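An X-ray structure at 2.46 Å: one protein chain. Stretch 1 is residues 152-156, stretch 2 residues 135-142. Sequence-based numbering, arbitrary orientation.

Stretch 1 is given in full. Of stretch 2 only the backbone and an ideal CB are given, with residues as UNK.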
# COMPACT_ATOMS: atom_id res chain seq x y z
N ASP A 152 -2.37 -14.31 10.29
CA ASP A 152 -1.46 -14.97 9.37
C ASP A 152 -1.25 -14.19 8.09
O ASP A 152 -0.32 -14.47 7.36
CB ASP A 152 -1.96 -16.37 8.99
CG ASP A 152 -2.28 -17.21 10.19
OD1 ASP A 152 -1.44 -17.26 11.14
OD2 ASP A 152 -3.37 -17.81 10.18
N PHE A 153 -2.12 -13.22 7.80
CA PHE A 153 -2.05 -12.51 6.50
C PHE A 153 -0.90 -11.50 6.39
O PHE A 153 -0.34 -11.09 7.41
CB PHE A 153 -3.39 -11.86 6.14
CG PHE A 153 -4.37 -12.83 5.54
CD1 PHE A 153 -4.99 -13.78 6.34
CD2 PHE A 153 -4.60 -12.85 4.16
CE1 PHE A 153 -5.86 -14.70 5.79
CE2 PHE A 153 -5.46 -13.77 3.61
CZ PHE A 153 -6.09 -14.69 4.43
N PRO A 154 -0.53 -11.14 5.16
CA PRO A 154 0.54 -10.15 5.01
C PRO A 154 0.17 -8.78 5.58
O PRO A 154 1.04 -8.03 6.07
CB PRO A 154 0.77 -10.08 3.49
CG PRO A 154 0.13 -11.33 2.91
CD PRO A 154 -0.94 -11.73 3.87
N THR A 155 -1.13 -8.48 5.55
CA THR A 155 -1.65 -7.21 6.01
C THR A 155 -2.67 -7.39 7.13
O THR A 155 -3.69 -8.07 6.97
CB THR A 155 -2.29 -6.47 4.84
OG1 THR A 155 -1.30 -6.30 3.82
CG2 THR A 155 -2.80 -5.10 5.27
N SER A 156 -2.37 -6.77 8.27
CA SER A 156 -3.17 -6.86 9.48
C SER A 156 -2.91 -5.61 10.32
O SER A 156 -2.34 -4.62 9.81
CB SER A 156 -2.79 -8.11 10.28
OG SER A 156 -3.71 -8.35 11.34
N UNK A 135 -7.38 -1.10 0.77
CA UNK A 135 -7.14 -2.36 0.10
C UNK A 135 -5.71 -2.87 0.41
O UNK A 135 -4.88 -2.17 1.02
CB UNK A 135 -7.35 -2.20 -1.41
N UNK A 136 -5.46 -4.11 -0.01
CA UNK A 136 -4.20 -4.80 0.19
C UNK A 136 -4.26 -6.05 -0.68
O UNK A 136 -5.27 -6.31 -1.32
CB UNK A 136 -3.96 -5.14 1.66
N UNK A 137 -3.19 -6.85 -0.67
CA UNK A 137 -3.19 -8.09 -1.43
C UNK A 137 -3.69 -9.29 -0.65
O UNK A 137 -3.37 -10.41 -1.00
CB UNK A 137 -1.78 -8.38 -1.94
N UNK A 138 -4.47 -9.06 0.41
CA UNK A 138 -4.88 -10.13 1.33
C UNK A 138 -5.75 -11.17 0.63
O UNK A 138 -5.61 -12.35 0.91
CB UNK A 138 -5.64 -9.54 2.52
N UNK A 139 -6.63 -10.74 -0.27
CA UNK A 139 -7.47 -11.67 -1.02
C UNK A 139 -6.62 -12.56 -1.94
O UNK A 139 -6.94 -13.73 -2.15
CB UNK A 139 -8.51 -10.90 -1.84
N UNK A 140 -5.54 -12.00 -2.47
CA UNK A 140 -4.60 -12.76 -3.28
C UNK A 140 -3.93 -13.85 -2.46
O UNK A 140 -3.71 -14.97 -2.94
CB UNK A 140 -3.55 -11.83 -3.89
N UNK A 141 -3.61 -13.53 -1.21
CA UNK A 141 -2.96 -14.46 -0.31
C UNK A 141 -3.93 -15.60 0.08
O UNK A 141 -3.52 -16.76 0.23
CB UNK A 141 -2.46 -13.72 0.93
N UNK A 142 -5.20 -15.25 0.20
CA UNK A 142 -6.28 -16.22 0.44
C UNK A 142 -6.36 -17.36 -0.61
O UNK A 142 -6.83 -18.46 -0.29
CB UNK A 142 -7.62 -15.48 0.47

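At position 135 the CA-to-CB bond points away from stretch 1, and nothing of that stretch lies within 5.5 Å of the ideal CB. Stretch 1 therefore sets no demand here, and many side chains would fit. The deposited residue is Ser135, which makes no contact with stretch 1.

Position 136, in an extended backbone conformation (phi/psi -169/179), turns its CA-to-CB bond toward stretch 1, and the ideal CB lies 3.6 Å from Thr155 OG1. So close an approach favours a small side chain, and alanine, serine or cysteine would all be reasonable. A residue placed two before the first turn of a helix may also use a short polar group to engage a free backbone NH. The residue is Ser136. Its CB packs against the Thr155 hydroxyl, while its own hydroxyl, at chi1 76° (p), turns back to its own stretch and accepts a hydrogen bond from the backbone N of position 138 (N to Ser136 OG, 3.2 Å).

At position 137 the backbone angles of -90/22 do not require glycine, and there is room for a CB. As this is the N-cap, serine, threonine, aspartate, asparagine or glycine would be plausible. It is Gly137, whose O accepts a hydrogen bond from the N of position 141 (3.1 Å).

Position 138 is the first helical residue, and its CA lies nearest the CA of Phe153, 6.4 Å away, with the backbone N and O of Thr155 also within reach of a side chain. Its CA-to-CB bond runs sideways, with the ideal CB 3.8 Å from Phe153 CD2 and 5.1 Å from Thr155 O. The backbone of Thr155 offers both an NH and a carbonyl, so a short side chain carrying a donor and an acceptor is called for; asparagine suits best, and glutamine is possible though longer. Asn138, at chi1 -89° (m), meets both: Thr155 N donates to Asn138 OD1 (3.2 Å), and Asn138 ND2 donates to Thr155 O at 2.8 Å in a nearly straight bond (175°). The amide thus binds the strand residue much as a neighbouring backbone would. Water 1 donates to both Asn138 OD1 and Thr155 OG1, at 2.8 Å each, adding a second link. The backbone Asn138 O lies 3.1 Å from Phe153 CE2, at the edge of that ring.

Position 139 points away from stretch 1 and tolerates most helix formers; Gln139 extends without touching it. At position 140 an ideal CB would be crowded by the O of Gly137 (3.2 Å), which favours the deposited Gly140.

Position 141 points toward Phe153 and Pro154, its ideal CB 4.0 Å from Phe153 CD2 and 3.9 Å from Pro154 CD. Leucine, methionine or an aromatic residue would suit this apolar surface. Phe141 directs its edge toward the face of Phe153 (planes at 68°), while Pro154 CD sits over its own face in a CH-pi contact, 3.9 Å from the ring centroid.

At position 142 the bond runs sideways, with the ideal CB 4.2 Å from Phe153 CE2; a small apolar residue fits. Ala142 CB packs against Phe153 CE2 at 4.1 Å.

Stretch 2, residues 135-142: SSGNQGFA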
# COMPACT_ATOMS: atom_id res chain seq x y z
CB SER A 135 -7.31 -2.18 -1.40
OG SER A 135 -7.10 -3.40 -2.09
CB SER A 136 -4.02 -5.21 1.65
OG SER A 136 -4.82 -6.35 1.98
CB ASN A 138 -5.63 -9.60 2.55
CG ASN A 138 -4.70 -9.24 3.72
OD1 ASN A 138 -3.51 -9.53 3.70
ND2 ASN A 138 -5.27 -8.61 4.75
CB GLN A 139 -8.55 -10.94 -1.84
CG GLN A 139 -9.68 -11.87 -2.29
CD GLN A 139 -10.71 -11.21 -3.21
OE1 GLN A 139 -10.55 -10.06 -3.63
NE2 GLN A 139 -11.76 -11.94 -3.53
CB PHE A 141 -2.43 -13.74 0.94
CG PHE A 141 -1.54 -14.59 1.80
CD1 PHE A 141 -0.22 -14.81 1.45
CD2 PHE A 141 -2.01 -15.16 2.96
CE1 PHE A 141 0.60 -15.58 2.24
CE2 PHE A 141 -1.19 -15.94 3.76
CZ PHE A 141 0.12 -16.15 3.40
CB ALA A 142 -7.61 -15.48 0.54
O HOH W 1 -1.77 -8.36 1.91
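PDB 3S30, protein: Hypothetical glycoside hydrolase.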